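Pyrrolidone-carboxylate peptidase (Pyrococcus furiosus, PDB 1X10) removes the N-terminal pyroglutamyl (5-oxoproline) residue from polypeptides as a tetrameric thiol peptidase, generally sparing those with proline in second place. Local coordinates at residues P71-S74 with A75-E79; I90-N93 with E94-I98; M121-L124 with H125-I129; S149-H152 with S153-G157. The protein carries 3 engineered substitutions. One frame throughout, in Å; residues are numbered along the deposited sequence.

Interaction 1: residues P71-S74 with A75-E79; sequences PGRS and AISIE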
# COMPACT_ATOMS: atom_id res chain seq x y z
N PRO A 71 10.96 0.72 8.31
CA PRO A 71 10.69 1.26 6.98
C PRO A 71 9.32 0.85 6.45
O PRO A 71 8.98 -0.33 6.45
CB PRO A 71 11.82 0.67 6.13
CG PRO A 71 12.95 0.55 7.12
CD PRO A 71 12.24 -0.01 8.33
N GLY A 72 8.53 1.82 6.01
CA GLY A 72 7.22 1.49 5.47
C GLY A 72 6.05 1.67 6.42
O GLY A 72 4.92 1.91 5.97
N ARG A 73 6.28 1.56 7.72
CA ARG A 73 5.18 1.74 8.65
C ARG A 73 4.80 3.21 8.74
O ARG A 73 5.65 4.10 8.70
CB ARG A 73 5.53 1.11 10.01
CG ARG A 73 5.15 -0.37 9.98
CD ARG A 73 6.17 -1.33 10.54
NE ARG A 73 6.02 -1.52 11.98
CZ ARG A 73 6.14 -2.69 12.60
NH1 ARG A 73 6.41 -3.80 11.93
NH2 ARG A 73 6.00 -2.74 13.91
N SER A 74 3.49 3.46 8.83
CA SER A 74 2.93 4.81 8.84
C SER A 74 2.69 5.47 10.18
O SER A 74 2.35 6.66 10.23
CB SER A 74 1.61 4.80 8.08
OG SER A 74 0.68 3.98 8.75
N ALA A 75 2.84 4.72 11.26
CA ALA A 75 2.61 5.28 12.58
C ALA A 75 3.49 4.59 13.60
O ALA A 75 4.16 3.60 13.28
CB ALA A 75 1.14 5.11 12.97
N ILE A 76 3.51 5.12 14.82
CA ILE A 76 4.29 4.53 15.89
C ILE A 76 3.70 3.15 16.16
O ILE A 76 2.47 2.99 16.20
CB ILE A 76 4.18 5.35 17.20
CG1 ILE A 76 4.80 6.74 17.00
CG2 ILE A 76 4.87 4.60 18.35
CD1 ILE A 76 6.30 6.74 16.69
N SER A 77 4.54 2.14 16.31
CA SER A 77 4.04 0.81 16.60
C SER A 77 4.72 0.25 17.83
O SER A 77 5.94 0.33 17.99
CB SER A 77 4.23 -0.13 15.39
OG SER A 77 5.57 -0.16 14.94
N ILE A 78 3.90 -0.31 18.71
CA ILE A 78 4.37 -0.90 19.96
C ILE A 78 4.29 -2.42 19.81
O ILE A 78 3.21 -2.97 19.58
CB ILE A 78 3.49 -0.43 21.13
CG1 ILE A 78 3.43 1.10 21.13
CG2 ILE A 78 4.05 -0.94 22.45
CD1 ILE A 78 2.23 1.69 21.89
N GLU A 79 5.44 -3.08 19.91
CA GLU A 79 5.52 -4.52 19.74
C GLU A 79 4.93 -5.33 20.89
O GLU A 79 5.29 -5.15 22.06
CB GLU A 79 6.98 -4.93 19.50
CG GLU A 79 7.64 -4.22 18.32
CD GLU A 79 6.96 -4.52 16.99
OE1 GLU A 79 7.21 -3.79 16.01
OE2 GLU A 79 6.17 -5.49 16.92

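Interaction 2: residues I90-N93 with E94-I98; sequences IPDN and EGKKI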
# COMPACT_ATOMS: atom_id res chain seq x y z
N ILE A 90 17.42 -9.34 4.93
CA ILE A 90 18.63 -8.69 4.42
C ILE A 90 19.75 -8.99 5.41
O ILE A 90 19.48 -9.32 6.56
CB ILE A 90 18.46 -7.15 4.30
CG1 ILE A 90 18.19 -6.55 5.68
CG2 ILE A 90 17.33 -6.81 3.34
CD1 ILE A 90 18.19 -5.03 5.70
N PRO A 91 21.01 -8.90 4.98
CA PRO A 91 22.09 -9.18 5.93
C PRO A 91 22.27 -8.04 6.93
O PRO A 91 21.79 -6.92 6.70
CB PRO A 91 23.30 -9.35 5.02
CG PRO A 91 23.02 -8.38 3.92
CD PRO A 91 21.55 -8.59 3.64
N ASP A 92 22.95 -8.31 8.04
CA ASP A 92 23.19 -7.27 9.02
C ASP A 92 24.34 -6.41 8.50
O ASP A 92 24.83 -6.64 7.39
CB ASP A 92 23.52 -7.87 10.40
CG ASP A 92 24.82 -8.65 10.42
OD1 ASP A 92 25.07 -9.32 11.45
OD2 ASP A 92 25.60 -8.60 9.45
N ASN A 93 24.77 -5.42 9.28
CA ASN A 93 25.83 -4.52 8.85
C ASN A 93 27.19 -5.16 8.59
O ASN A 93 28.09 -4.50 8.07
CB ASN A 93 25.98 -3.37 9.86
CG ASN A 93 24.94 -2.27 9.64
OD1 ASN A 93 24.82 -1.34 10.45
ND2 ASN A 93 24.20 -2.37 8.55
N GLU A 94 27.35 -6.43 8.94
CA GLU A 94 28.63 -7.10 8.68
C GLU A 94 28.45 -8.19 7.62
O GLU A 94 29.29 -9.07 7.48
CB GLU A 94 29.21 -7.68 9.97
CG GLU A 94 29.35 -6.66 11.09
CD GLU A 94 30.41 -7.04 12.12
OE1 GLU A 94 30.51 -8.23 12.47
OE2 GLU A 94 31.13 -6.13 12.58
N GLY A 95 27.34 -8.10 6.89
CA GLY A 95 27.07 -9.06 5.83
C GLY A 95 26.49 -10.40 6.25
O GLY A 95 26.36 -11.31 5.43
N LYS A 96 26.14 -10.54 7.53
CA LYS A 96 25.58 -11.80 8.02
C LYS A 96 24.07 -11.88 7.83
O LYS A 96 23.32 -11.06 8.37
CB LYS A 96 25.93 -12.00 9.50
CG LYS A 96 27.42 -12.21 9.76
CD LYS A 96 27.70 -12.74 11.17
CE LYS A 96 27.98 -11.63 12.18
NZ LYS A 96 26.82 -10.77 12.49
N LYS A 97 23.64 -12.86 7.04
CA LYS A 97 22.22 -13.06 6.77
C LYS A 97 21.81 -14.41 7.35
O LYS A 97 21.77 -15.42 6.65
CB LYS A 97 21.97 -13.03 5.26
CG LYS A 97 20.50 -13.01 4.86
CD LYS A 97 20.36 -12.87 3.35
CE LYS A 97 18.90 -12.75 2.93
NZ LYS A 97 18.11 -13.97 3.28
N ILE A 98 21.52 -14.42 8.65
CA ILE A 98 21.14 -15.64 9.35
C ILE A 98 19.70 -16.05 9.05
O ILE A 98 18.79 -15.23 9.09
CB ILE A 98 21.31 -15.46 10.88
CG1 ILE A 98 22.77 -15.08 11.19
CG2 ILE A 98 20.93 -16.74 11.61
CD1 ILE A 98 23.04 -14.79 12.65

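Interaction 3: residues M121-L124 with H125-I129; sequences MKKL and HERGI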
# COMPACT_ATOMS: atom_id res chain seq x y z
N MET A 121 -0.34 3.14 24.13
CA MET A 121 -1.05 3.47 22.90
C MET A 121 -2.14 4.51 23.18
O MET A 121 -2.34 5.45 22.41
CB MET A 121 -1.68 2.21 22.29
CG MET A 121 -2.53 2.49 21.04
SD MET A 121 -3.12 0.99 20.17
CE MET A 121 -4.57 0.58 21.17
N LYS A 122 -2.85 4.32 24.29
CA LYS A 122 -3.92 5.23 24.66
C LYS A 122 -3.40 6.65 24.92
O LYS A 122 -3.99 7.62 24.46
CB LYS A 122 -4.63 4.69 25.91
CG LYS A 122 -5.89 5.45 26.30
CD LYS A 122 -5.57 6.76 26.98
CE LYS A 122 -4.94 6.55 28.36
NZ LYS A 122 -4.61 7.84 29.03
N LYS A 123 -2.29 6.76 25.64
CA LYS A 123 -1.73 8.08 25.93
C LYS A 123 -1.22 8.75 24.66
O LYS A 123 -1.39 9.96 24.47
CB LYS A 123 -0.59 7.96 26.95
CG LYS A 123 -0.16 9.29 27.53
CD LYS A 123 -1.31 9.94 28.27
CE LYS A 123 -0.91 11.29 28.86
NZ LYS A 123 0.16 11.14 29.88
N LEU A 124 -0.59 7.98 23.78
CA LEU A 124 -0.09 8.54 22.53
C LEU A 124 -1.26 9.12 21.75
O LEU A 124 -1.17 10.23 21.22
CB LEU A 124 0.63 7.45 21.71
CG LEU A 124 1.96 6.97 22.30
CD1 LEU A 124 2.52 5.83 21.48
CD2 LEU A 124 2.94 8.14 22.35
N HIS A 125 -2.36 8.38 21.68
CA HIS A 125 -3.55 8.85 20.98
C HIS A 125 -4.08 10.15 21.57
O HIS A 125 -4.52 11.05 20.85
CB HIS A 125 -4.65 7.78 21.02
CG HIS A 125 -4.34 6.57 20.18
ND1 HIS A 125 -5.22 5.52 20.04
CD2 HIS A 125 -3.27 6.27 19.41
CE1 HIS A 125 -4.71 4.62 19.23
NE2 HIS A 125 -3.52 5.05 18.83
N GLU A 126 -4.03 10.26 22.89
CA GLU A 126 -4.49 11.47 23.56
C GLU A 126 -3.58 12.64 23.22
O GLU A 126 -3.99 13.80 23.26
CB GLU A 126 -4.52 11.26 25.07
CG GLU A 126 -5.60 10.28 25.51
CD GLU A 126 -5.58 10.00 26.99
OE1 GLU A 126 -6.49 9.29 27.46
OE2 GLU A 126 -4.66 10.47 27.69
N ARG A 127 -2.33 12.33 22.87
CA ARG A 127 -1.35 13.34 22.49
C ARG A 127 -1.44 13.64 20.99
O ARG A 127 -0.67 14.45 20.47
CB ARG A 127 0.06 12.87 22.82
CG ARG A 127 0.41 12.87 24.30
CD ARG A 127 0.57 14.29 24.82
NE ARG A 127 1.75 14.43 25.67
CZ ARG A 127 1.91 13.82 26.84
NH1 ARG A 127 0.95 13.03 27.32
NH2 ARG A 127 3.03 13.99 27.54
N GLY A 128 -2.36 12.97 20.31
CA GLY A 128 -2.51 13.18 18.88
C GLY A 128 -1.43 12.48 18.08
O GLY A 128 -1.11 12.88 16.95
N ILE A 129 -0.85 11.44 18.66
CA ILE A 129 0.20 10.68 17.98
C ILE A 129 -0.33 9.34 17.50
O ILE A 129 -0.67 8.46 18.30
CB ILE A 129 1.39 10.43 18.93
CG1 ILE A 129 1.99 11.77 19.39
CG2 ILE A 129 2.45 9.58 18.22
CD1 ILE A 129 3.13 11.64 20.38

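Interaction 4: residues S149-H152 with S153-G157; sequences SLHH and SATKG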
# COMPACT_ATOMS: atom_id res chain seq x y z
N SER A 149 16.26 -8.94 25.50
CA SER A 149 15.96 -8.09 26.65
C SER A 149 14.90 -8.77 27.53
O SER A 149 15.05 -8.84 28.76
CB SER A 149 15.46 -6.72 26.18
OG SER A 149 15.30 -5.83 27.27
N LEU A 150 13.85 -9.28 26.90
CA LEU A 150 12.79 -9.95 27.65
C LEU A 150 13.29 -11.25 28.30
O LEU A 150 12.86 -11.60 29.39
CB LEU A 150 11.60 -10.23 26.73
CG LEU A 150 10.76 -8.99 26.42
CD1 LEU A 150 9.84 -9.25 25.25
CD2 LEU A 150 9.98 -8.59 27.66
N HIS A 151 14.21 -11.94 27.62
CA HIS A 151 14.78 -13.18 28.16
C HIS A 151 15.64 -12.83 29.37
O HIS A 151 15.68 -13.57 30.36
CB HIS A 151 15.64 -13.86 27.09
CG HIS A 151 16.24 -15.17 27.53
ND1 HIS A 151 15.47 -16.26 27.86
CD2 HIS A 151 17.53 -15.55 27.69
CE1 HIS A 151 16.26 -17.26 28.21
NE2 HIS A 151 17.51 -16.86 28.11
N HIS A 152 16.33 -11.70 29.29
CA HIS A 152 17.19 -11.23 30.38
C HIS A 152 16.32 -10.96 31.61
O HIS A 152 16.68 -11.28 32.74
CB HIS A 152 17.90 -9.95 29.96
CG HIS A 152 19.00 -9.55 30.89
ND1 HIS A 152 20.32 -9.91 30.69
CD2 HIS A 152 18.99 -8.82 32.03
CE1 HIS A 152 21.06 -9.43 31.66
NE2 HIS A 152 20.28 -8.76 32.49
N SER A 153 15.16 -10.36 31.36
CA SER A 153 14.22 -10.04 32.42
C SER A 153 13.71 -11.31 33.09
O SER A 153 13.67 -11.42 34.32
CB SER A 153 13.04 -9.24 31.85
OG SER A 153 12.06 -8.98 32.85
N ALA A 154 13.32 -12.28 32.27
CA ALA A 154 12.80 -13.55 32.78
C ALA A 154 13.86 -14.36 33.51
O ALA A 154 13.56 -15.07 34.47
CB ALA A 154 12.22 -14.37 31.63
N THR A 155 15.10 -14.24 33.06
CA THR A 155 16.22 -14.98 33.63
C THR A 155 16.98 -14.29 34.77
O THR A 155 17.45 -14.96 35.70
CB THR A 155 17.24 -15.33 32.52
OG1 THR A 155 16.68 -16.36 31.70
CG2 THR A 155 18.56 -15.79 33.11
N LYS A 156 17.09 -12.97 34.71
CA LYS A 156 17.83 -12.21 35.71
C LYS A 156 16.98 -11.40 36.69
O LYS A 156 17.50 -10.88 37.67
CB LYS A 156 18.82 -11.29 35.01
CG LYS A 156 19.90 -12.00 34.22
CD LYS A 156 20.91 -12.65 35.15
CE LYS A 156 22.19 -13.01 34.41
NZ LYS A 156 23.28 -13.41 35.36
N GLY A 157 15.69 -11.27 36.42
CA GLY A 157 14.84 -10.51 37.33
C GLY A 157 14.79 -9.02 37.05
O GLY A 157 14.05 -8.29 37.71

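Interaction 1: residues P71-S74 with A75-E79
R73 lays its guanidinium group beside the side chains of S77 and E79, tying a loop to the strand that follows it in the central sheet of this peptidase C15 fold. Two nitrogens hold one oxygen side-on: NH2 of R73 donates to OG of S77 at 2.8 Å and nearly straight, while NE of R73 reaches the same OG at a longer 3.3 Å. The hydroxyl oxygen lies in the guanidinium plane, where the N-H groups point; with chi1 at 53°, S77 turns OG toward the arginine. NH2 of R73 also forms a salt bridge with OE1 of E79, 2.6 Å away, although as a hydrogen bond it is weak, bent to 121° at the hydrogen, and the two planar groups are turned 52° apart. Arginine suits the place because its long chain, bent at chi2 and chi3, can bring adjacent N-H groups to both partners. E79 is an active-site residue, and its OE1 also bonds to ND1 of the active-site H166 while OE2 bonds to S134; R73 is therefore probably one of the residues that position the carboxylate. A leucine in place of R73 would probably leave S77 OG without its two donors and deprive E79 of its salt-bridge mate. Strand alternation sends I76 and I78 to the other side, against helix 117-126, as befits isoleucine. Before the arginine, G72 adopts backbone angles at which any side chain would press on the carbonyl oxygen of P71. After it, S74 faces the subunit interface, its OG hydrogen-bonded to the carbonyl O of V183 in the second subunit.

Interaction 2: residues I90-N93 with E94-I98
D92 organises this surface loop by folding its carboxylate back over the type I beta turn that runs from D92 to G95. One oxygen, OD2 of D92, accepts from N of E94 at 2.8 Å, closing an Asx turn, and also from N of K96 at 2.8 Å. The two donors arrive from opposite faces of the carboxylate plane, which pins its rotation; chi1 of 65° swings the group toward them. OD1 of D92 makes a salt bridge with NZ of K96, modelled so short that its exact length is doubtful, and both ends have a second partner in the backbone of F45. An alanine here would probably leave the N-H groups of E94 and K96 without their acceptor and K96 without its countercharge, freeing the turn to shift. The backbone adds the turn bond from N of G95 to O of D92 (2.9 Å), and N of D92 bonds to O of K96. Glycine fits position 95 because phi there is positive. P91 packs its CB against C of G95 at 3.6 Å, so the ring lies against the closing end of the turn. E94 contributes its backbone N-H, while its carboxylate leads outward to a salt bridge with K47. The loop is part of the long connection from strand 76-83 to strand 110-112 and lies against the V43-F45 loop, with P91 O bonded to the hydroxyl of Y140, just ahead of helix 141-156.

Interaction 3: residues M121-L124 with H125-I129
L124 O is the acceptor on which the chain turns as helix 117-126 ends in a Schellman motif, taking N of I129 at 2.8 Å and, weakly, N of R127. G128 N adds the second bond of the motif, to O of H125; its positive phi is readily met by glycine, which has no CB to strain the backbone. The turn also brings apolar side chains together, CD2 of L124 lying 4.0 Å from CD1 of I129. One turn earlier, H125 N bonds to M121 O, and that carbonyl oxygen also sits over one face of the imidazole. M121 carries CG anti to the backbone N (chi1 176°), which sends it along the helix to 3.5 Å from NE2 of H125, and its sulfur follows obliquely, 4.8 Å from the ring centroid. On the outer side, NZ of K122 and the carboxylate of E126, four residues apart, form a salt bridge whose hydrogen bonds are weak, and the position of OE1 of E126 is not secure. K123 and R127 bring like charges close, and the long, weak ion pairs of R127 with E194 and E201 may ease this. Farther out, L124 and I129 both pack on I76 of strand 76-83, while K123 and L124 lean on V198 of helix 189-206. H125 touches I178 of the second subunit, and its ring is held by a hydrogen bond from NE2 to the carbonyl O of A131.

Interaction 4: residues S149-H152 with S153-G157
S153 N to S149 O opens a run of four backbone hydrogen bonds across the last turns of helix 141-156, with A154 N to L150 O, T155 N to H151 O and K156 N to H152 O following in step. S153 N to S149 O and A154 N to L150 O both measure 3.0 Å, and K156 N to H152 O is shorter at 2.6 Å. G157 N closes onto O of S153 at 2.9 Å, and there the helix stops: at the backbone angles of G157 a CB would collide with the carbonyl oxygen of K156, which leaves glycine as the natural choice. Ring contacts form the second kind. K156 sets CG over one face of the H152 imidazole in a CH-pi contact, 3.8 Å from the ring centroid and only 15° off its normal; lysine serves well, since its aliphatic root can cover the ring while the amine leads away. H152 extends from the helix with CG opposite the backbone N (chi1 -168°), which lays the ring beside the residue one turn on. H151 and T155 repeat the spacing with a polar atom, OG1 of T155 standing over the ring face at 3.6 Å from CE1 of H151. Side-chain polar bonds are the third kind and lead outward: S153 OG to the carbonyl O of P159, H151 ND1 to the hydroxyl of Y111, S149 OG to S162 and H66. Through them the helix is fastened to strand 110-112 by H151 and to the parallel strands 63-69 and 161-167 by S149, while L150 and A154 pack on Y111 and Y158 meets the H152 ring edge-to-face.

In the fold
The four contacts follow one another along the chain, each finished before the next begins. Interactions 1 and 3, their centres 14 Å apart, are joined directly: I76 and I78 of strand 76-83 pack on M121, L124 and I129 at the end of helix 117-126, and both contacts reach the second subunit. Interaction 4 lies on the other side of the chain's centre from interaction 1, 25 Å between centres, on helix 141-156, whose first turn holds the engineered active-site residue S142. Interaction 2 is a surface loop, about 35 Å from interaction 3 between centres. The central sheet thus stands between the two helix ends, with active-site residue E79 on one of its strands.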